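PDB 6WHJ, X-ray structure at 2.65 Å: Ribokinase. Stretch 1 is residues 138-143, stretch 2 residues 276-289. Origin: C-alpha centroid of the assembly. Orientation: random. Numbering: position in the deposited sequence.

Stretch 1 138-143: ATLVVM
Stretch 2 276-289: FIGSFCVRLMELAE

The contact packs a short β-strand, 140-143, against an α-helix that enters stretch 2 from earlier in the chain and runs from 276 to about 287. Their N-to-C directions differ by 166°, so they run nearly antiparallel, and the axes approach to 9.9 Å, a typical spacing for a helix lying on a sheet. The helix has regular phi/psi values near -64/-43 and i to i+4 backbone hydrogen bonds, for example C281 N to I277 O at 3.0 Å and M285 N to C281 O at 2.9 Å. No hydrogen bond or salt bridge crosses between the stretches; apolar packing accounts for the interface, which buries 309 Å² summed over both sides.

A138 (phi/psi -91/168) leads into the contact without joining it: its CA-to-CB bond points sideways, and A138 CB stays 7.7 Å from M285 CG. T139 follows with phi/psi -100/-41, outside the extended range of the strand. Its CA lies 6.2 Å from the CA of M285, the pair that sets the register. The CA-to-CB bond points toward the helix, and chi1 is m (-58°). T139 CB approaches M285 CG at 4.0 Å, while the methyl T139 CG2 reaches A288 CB at 4.1 Å; the small alanine presents its methyl directly to the threonine. M285 starts sideways and, with chi1 t, chi2 m and chi3 m, carries its end away, so it meets stretch 1 through the base of its side chain.

L140 opens the strand at phi/psi -128/142 and has the largest area covered by the opposing stretch, 79 Å². Its mt rotamer (-58°, 179°) directs CD1 onto the helix, 3.7 Å from C281 CB, 4.0 Å from L284 CB and 4.1 Å from M285 CB. The same methyl lies 3.2 Å from the carbonyl atom C281 O, a tight contact with the backbone. That oxygen already accepts the helical hydrogen bond from M285 N, so the leucine packs beside a satisfied carbonyl. L284, with chi1 t and chi2 p, also points its CA-to-CB bond toward the strand.

V141 (-127/135, chi1 p at 58°) points away, with V141 CB 8.7 Å from C281 SG. This is the alternation expected of an extended strand, and it returns the next residue to the helix. V142 (-125/136, chi1 t at -169°) points toward it and spreads its two methyls over successive turns: CG2 sits 3.6 Å from C281 SG, and CG1 lies 4.3 Å from I277 CG2. C281 is m (-71°), a compact side chain that fits between L140 and V142; I277 is mm (-67°, -64°). M143 (-139/158, chi m, t, p) ends the strand out of reach, with M143 CB 9.4 Å from I277 CG2.

On the helix, V282 and R283 point away from the strand. R283 NH1 forms a salt bridge with E286 OE1 at 3.1 Å, and neither residue touches stretch 1.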

ATOM      1  N   ALA B 138       5.351   8.637  36.678  1.00 32.09           N
ATOM      2  CA  ALA B 138       5.263   7.336  36.035  1.00 34.56           C
ATOM      3  C   ALA B 138       6.447   6.442  36.427  1.00 32.48           C
ATOM      4  O   ALA B 138       7.437   6.889  37.009  1.00 31.45           O
ATOM      5  CB  ALA B 138       5.199   7.503  34.515  1.00 30.64           C
ATOM      6  N   THR B 139       6.334   5.155  36.094  1.00 29.44           N
ATOM      7  CA  THR B 139       7.405   4.185  36.304  1.00 31.49           C
ATOM      8  C   THR B 139       8.190   3.899  35.030  1.00 30.66           C
ATOM      9  O   THR B 139       9.424   3.813  35.069  1.00 27.38           O
ATOM     10  CB  THR B 139       6.846   2.859  36.845  1.00 30.70           C
ATOM     11  OG1 THR B 139       6.141   3.086  38.075  1.00 35.58           O
ATOM     12  CG2 THR B 139       7.981   1.878  37.106  1.00 27.20           C
ATOM     13  N   LEU B 140       7.496   3.772  33.899  1.00 24.91           N
ATOM     14  CA  LEU B 140       8.111   3.438  32.630  1.00 25.33           C
ATOM     15  C   LEU B 140       7.695   4.434  31.558  1.00 27.15           C
ATOM     16  O   LEU B 140       6.542   4.875  31.513  1.00 27.06           O
ATOM     17  CB  LEU B 140       7.717   2.027  32.184  1.00 26.10           C
ATOM     18  CG  LEU B 140       8.049   0.885  33.135  1.00 27.98           C
ATOM     19  CD1 LEU B 140       7.560  -0.424  32.522  1.00 27.91           C
ATOM     20  CD2 LEU B 140       9.551   0.851  33.409  1.00 25.73           C
ATOM     21  N   VAL B 141       8.640   4.773  30.688  1.00 22.10           N
ATOM     22  CA  VAL B 141       8.352   5.511  29.471  1.00 22.90           C
ATOM     23  C   VAL B 141       8.960   4.722  28.321  1.00 24.63           C
ATOM     24  O   VAL B 141      10.088   4.233  28.437  1.00 25.68           O
ATOM     25  CB  VAL B 141       8.880   6.961  29.523  1.00 23.15           C
ATOM     26  CG1 VAL B 141      10.373   7.007  29.755  1.00 23.93           C
ATOM     27  CG2 VAL B 141       8.514   7.692  28.240  1.00 23.15           C
ATOM     28  N   VAL B 142       8.196   4.556  27.232  1.00 24.82           N
ATOM     29  CA  VAL B 142       8.537   3.647  26.137  1.00 22.51           C
ATOM     30  C   VAL B 142       8.540   4.414  24.821  1.00 25.37           C
ATOM     31  O   VAL B 142       7.627   5.203  24.548  1.00 25.77           O
ATOM     32  CB  VAL B 142       7.556   2.457  26.052  1.00 22.16           C
ATOM     33  CG1 VAL B 142       8.085   1.397  25.106  1.00 20.09           C
ATOM     34  CG2 VAL B 142       7.305   1.861  27.424  1.00 23.72           C
ATOM     35  N   MET B 143       9.562   4.174  23.999  1.00 25.48           N
ATOM     36  CA  MET B 143       9.674   4.808  22.693  1.00 22.80           C
ATOM     37  C   MET B 143      10.166   3.786  21.679  1.00 26.69           C
ATOM     38  O   MET B 143      10.783   2.779  22.035  1.00 25.58           O
ATOM     39  CB  MET B 143      10.639   6.000  22.718  1.00 21.62           C
ATOM     40  CG  MET B 143      10.261   7.100  23.690  1.00 21.21           C
ATOM     41  SD  MET B 143      11.241   8.592  23.457  1.00 26.23           S
ATOM     42  CE  MET B 143      10.667   9.158  21.853  1.00 23.52           C
ATOM     43  N   PHE B 276       4.693  -8.334  22.999  1.00 29.34           N
ATOM     44  CA  PHE B 276       5.743  -8.695  23.946  1.00 25.87           C
ATOM     45  C   PHE B 276       6.251  -7.464  24.679  1.00 27.93           C
ATOM     46  O   PHE B 276       6.413  -7.479  25.904  1.00 28.59           O
ATOM     47  CB  PHE B 276       6.892  -9.412  23.237  1.00 25.78           C
ATOM     48  CG  PHE B 276       8.009  -9.834  24.161  1.00 28.74           C
ATOM     49  CD1 PHE B 276       9.027  -8.951  24.504  1.00 26.32           C
ATOM     50  CD2 PHE B 276       8.042 -11.111  24.686  1.00 28.94           C
ATOM     51  CE1 PHE B 276      10.047  -9.340  25.353  1.00 28.94           C
ATOM     52  CE2 PHE B 276       9.064 -11.506  25.533  1.00 31.85           C
ATOM     53  CZ  PHE B 276      10.065 -10.618  25.872  1.00 29.25           C
ATOM     54  N   ILE B 277       6.525  -6.385  23.946  1.00 27.23           N
ATOM     55  CA  ILE B 277       7.036  -5.184  24.600  1.00 26.64           C
ATOM     56  C   ILE B 277       5.999  -4.628  25.567  1.00 28.13           C
ATOM     57  O   ILE B 277       6.320  -4.294  26.716  1.00 27.57           O
ATOM     58  CB  ILE B 277       7.464  -4.139  23.552  1.00 23.40           C
ATOM     59  CG1 ILE B 277       8.676  -4.632  22.762  1.00 21.56           C
ATOM     60  CG2 ILE B 277       7.754  -2.799  24.218  1.00 23.02           C
ATOM     61  CD1 ILE B 277       9.898  -4.803  23.607  1.00 21.82           C
ATOM     62  N   GLY B 278       4.732  -4.585  25.145  1.00 29.21           N
ATOM     63  CA  GLY B 278       3.690  -4.065  26.019  1.00 27.95           C
ATOM     64  C   GLY B 278       3.529  -4.880  27.292  1.00 29.34           C
ATOM     65  O   GLY B 278       3.473  -4.323  28.393  1.00 28.00           O
ATOM     66  N   SER B 279       3.440  -6.212  27.156  1.00 23.06           N
ATOM     67  CA  SER B 279       3.285  -7.069  28.326  1.00 27.23           C
ATOM     68  C   SER B 279       4.498  -6.986  29.242  1.00 28.74           C
ATOM     69  O   SER B 279       4.352  -6.906  30.469  1.00 25.33           O
ATOM     70  CB  SER B 279       3.051  -8.510  27.893  1.00 27.20           C
ATOM     71  OG  SER B 279       1.973  -8.568  26.989  1.00 32.77           O
ATOM     72  N   PHE B 280       5.701  -6.959  28.656  1.00 28.92           N
ATOM     73  CA  PHE B 280       6.920  -6.796  29.440  1.00 26.76           C
ATOM     74  C   PHE B 280       6.844  -5.539  30.300  1.00 29.30           C
ATOM     75  O   PHE B 280       7.203  -5.562  31.482  1.00 25.35           O
ATOM     76  CB  PHE B 280       8.129  -6.735  28.501  1.00 24.29           C
ATOM     77  CG  PHE B 280       9.429  -6.490  29.196  1.00 25.36           C
ATOM     78  CD1 PHE B 280       9.993  -7.460  30.013  1.00 23.75           C
ATOM     79  CD2 PHE B 280      10.064  -5.253  29.088  1.00 28.79           C
ATOM     80  CE1 PHE B 280      11.200  -7.227  30.669  1.00 27.30           C
ATOM     81  CE2 PHE B 280      11.270  -5.003  29.746  1.00 30.29           C
ATOM     82  CZ  PHE B 280      11.839  -5.997  30.542  1.00 28.37           C
ATOM     83  N   CYS B 281       6.350  -4.437  29.727  1.00 29.81           N
ATOM     84  CA  CYS B 281       6.241  -3.199  30.490  1.00 27.80           C
ATOM     85  C   CYS B 281       5.178  -3.302  31.575  1.00 31.49           C
ATOM     86  O   CYS B 281       5.371  -2.787  32.683  1.00 32.62           O
ATOM     87  CB  CYS B 281       5.945  -2.028  29.557  1.00 25.01           C
ATOM     88  SG  CYS B 281       7.352  -1.584  28.524  1.00 27.98           S
ATOM     89  N   VAL B 282       4.046  -3.948  31.279  1.00 28.30           N
ATOM     90  CA  VAL B 282       3.005  -4.101  32.294  1.00 29.97           C
ATOM     91  C   VAL B 282       3.553  -4.840  33.507  1.00 30.44           C
ATOM     92  O   VAL B 282       3.451  -4.361  34.642  1.00 33.75           O
ATOM     93  CB  VAL B 282       1.769  -4.809  31.706  1.00 31.27           C
ATOM     94  CG1 VAL B 282       0.860  -5.309  32.819  1.00 30.59           C
ATOM     95  CG2 VAL B 282       1.012  -3.853  30.808  1.00 31.52           C
ATOM     96  N   ARG B 283       4.167  -6.009  33.281  1.00 29.86           N
ATOM     97  CA  ARG B 283       4.706  -6.800  34.387  1.00 31.31           C
ATOM     98  C   ARG B 283       5.889  -6.115  35.055  1.00 31.47           C
ATOM     99  O   ARG B 283       6.061  -6.233  36.272  1.00 34.21           O
ATOM    100  CB  ARG B 283       5.128  -8.180  33.898  1.00 30.70           C
ATOM    101  CG  ARG B 283       5.296  -9.204  35.003  1.00 30.87           C
ATOM    102  CD  ARG B 283       4.016  -9.390  35.785  1.00 33.62           C
ATOM    103  NE  ARG B 283       4.234 -10.243  36.948  1.00 36.58           N
ATOM    104  CZ  ARG B 283       3.917  -9.918  38.197  1.00 36.37           C
ATOM    105  NH1 ARG B 283       3.332  -8.755  38.464  1.00 35.64           N
ATOM    106  NH2 ARG B 283       4.166 -10.777  39.176  1.00 35.34           N
ATOM    107  N   LEU B 284       6.712  -5.405  34.283  1.00 29.73           N
ATOM    108  CA  LEU B 284       7.818  -4.661  34.868  1.00 30.54           C
ATOM    109  C   LEU B 284       7.296  -3.602  35.822  1.00 34.68           C
ATOM    110  O   LEU B 284       7.768  -3.481  36.958  1.00 33.89           O
ATOM    111  CB  LEU B 284       8.657  -4.034  33.761  1.00 29.76           C
ATOM    112  CG  LEU B 284      10.064  -3.559  34.084  1.00 31.76           C
ATOM    113  CD1 LEU B 284      10.829  -4.667  34.770  1.00 33.28           C
ATOM    114  CD2 LEU B 284      10.758  -3.166  32.788  1.00 33.12           C
ATOM    115  N   MET B 285       6.287  -2.849  35.382  1.00 35.16           N
ATOM    116  CA  MET B 285       5.695  -1.814  36.218  1.00 33.78           C
ATOM    117  C   MET B 285       5.050  -2.405  37.466  1.00 35.38           C
ATOM    118  O   MET B 285       5.092  -1.790  38.537  1.00 36.98           O
ATOM    119  CB  MET B 285       4.667  -1.018  35.405  1.00 31.66           C
ATOM    120  CG  MET B 285       4.000   0.124  36.157  1.00 35.12           C
ATOM    121  SD  MET B 285       2.484  -0.411  36.993  1.00 39.76           S
ATOM    122  CE  MET B 285       1.547  -1.010  35.593  1.00 34.99           C
ATOM    123  N   GLU B 286       4.469  -3.602  37.355  1.00 37.97           N
ATOM    124  CA  GLU B 286       3.813  -4.205  38.511  1.00 36.72           C
ATOM    125  C   GLU B 286       4.828  -4.704  39.526  1.00 41.46           C
ATOM    126  O   GLU B 286       4.629  -4.553  40.735  1.00 42.54           O
ATOM    127  CB  GLU B 286       2.899  -5.344  38.066  1.00 32.14           C
ATOM    128  CG  GLU B 286       1.612  -4.875  37.426  1.00 35.95           C
ATOM    129  CD  GLU B 286       0.817  -6.007  36.795  1.00 39.67           C
ATOM    130  OE1 GLU B 286       1.281  -7.169  36.846  1.00 36.14           O
ATOM    131  OE2 GLU B 286      -0.289  -5.730  36.270  1.00 41.76           O
ATOM    132  N   LEU B 287       5.935  -5.286  39.053  1.00 40.54           N
ATOM    133  CA  LEU B 287       6.952  -5.780  39.974  1.00 42.06           C
ATOM    134  C   LEU B 287       7.617  -4.645  40.746  1.00 45.56           C
ATOM    135  O   LEU B 287       8.113  -4.863  41.858  1.00 50.52           O
ATOM    136  CB  LEU B 287       7.997  -6.594  39.208  1.00 38.14           C
ATOM    137  CG  LEU B 287       7.499  -7.914  38.611  1.00 36.12           C
ATOM    138  CD1 LEU B 287       8.538  -8.517  37.683  1.00 32.97           C
ATOM    139  CD2 LEU B 287       7.083  -8.912  39.694  1.00 34.66           C
ATOM    140  N   ALA B 288       7.633  -3.436  40.177  1.00 45.51           N
ATOM    141  CA  ALA B 288       8.169  -2.270  40.862  1.00 46.92           C
ATOM    142  C   ALA B 288       7.277  -1.786  41.993  1.00 51.45           C
ATOM    143  O   ALA B 288       7.741  -1.004  42.827  1.00 57.91           O
ATOM    144  CB  ALA B 288       8.400  -1.140  39.860  1.00 48.45           C
ATOM    145  N   GLU B 289       6.028  -2.244  42.060  1.00 47.78           N
ATOM    146  CA  GLU B 289       5.120  -1.895  43.148  1.00 48.09           C
ATOM    147  C   GLU B 289       5.006  -2.977  44.205  1.00 50.40           C
ATOM    148  O   GLU B 289       4.778  -2.666  45.380  1.00 50.16           O
ATOM    149  CB  GLU B 289       3.703  -1.661  42.625  1.00 43.32           C
ATOM    150  CG  GLU B 289       3.424  -0.375  41.944  1.00 46.91           C
ATOM    151  CD  GLU B 289       2.009  -0.365  41.427  1.00 49.95           C
ATOM    152  OE1 GLU B 289       1.433  -1.461  41.276  1.00 48.02           O
ATOM    153  OE2 GLU B 289       1.455   0.728  41.219  1.00 58.94           O
TER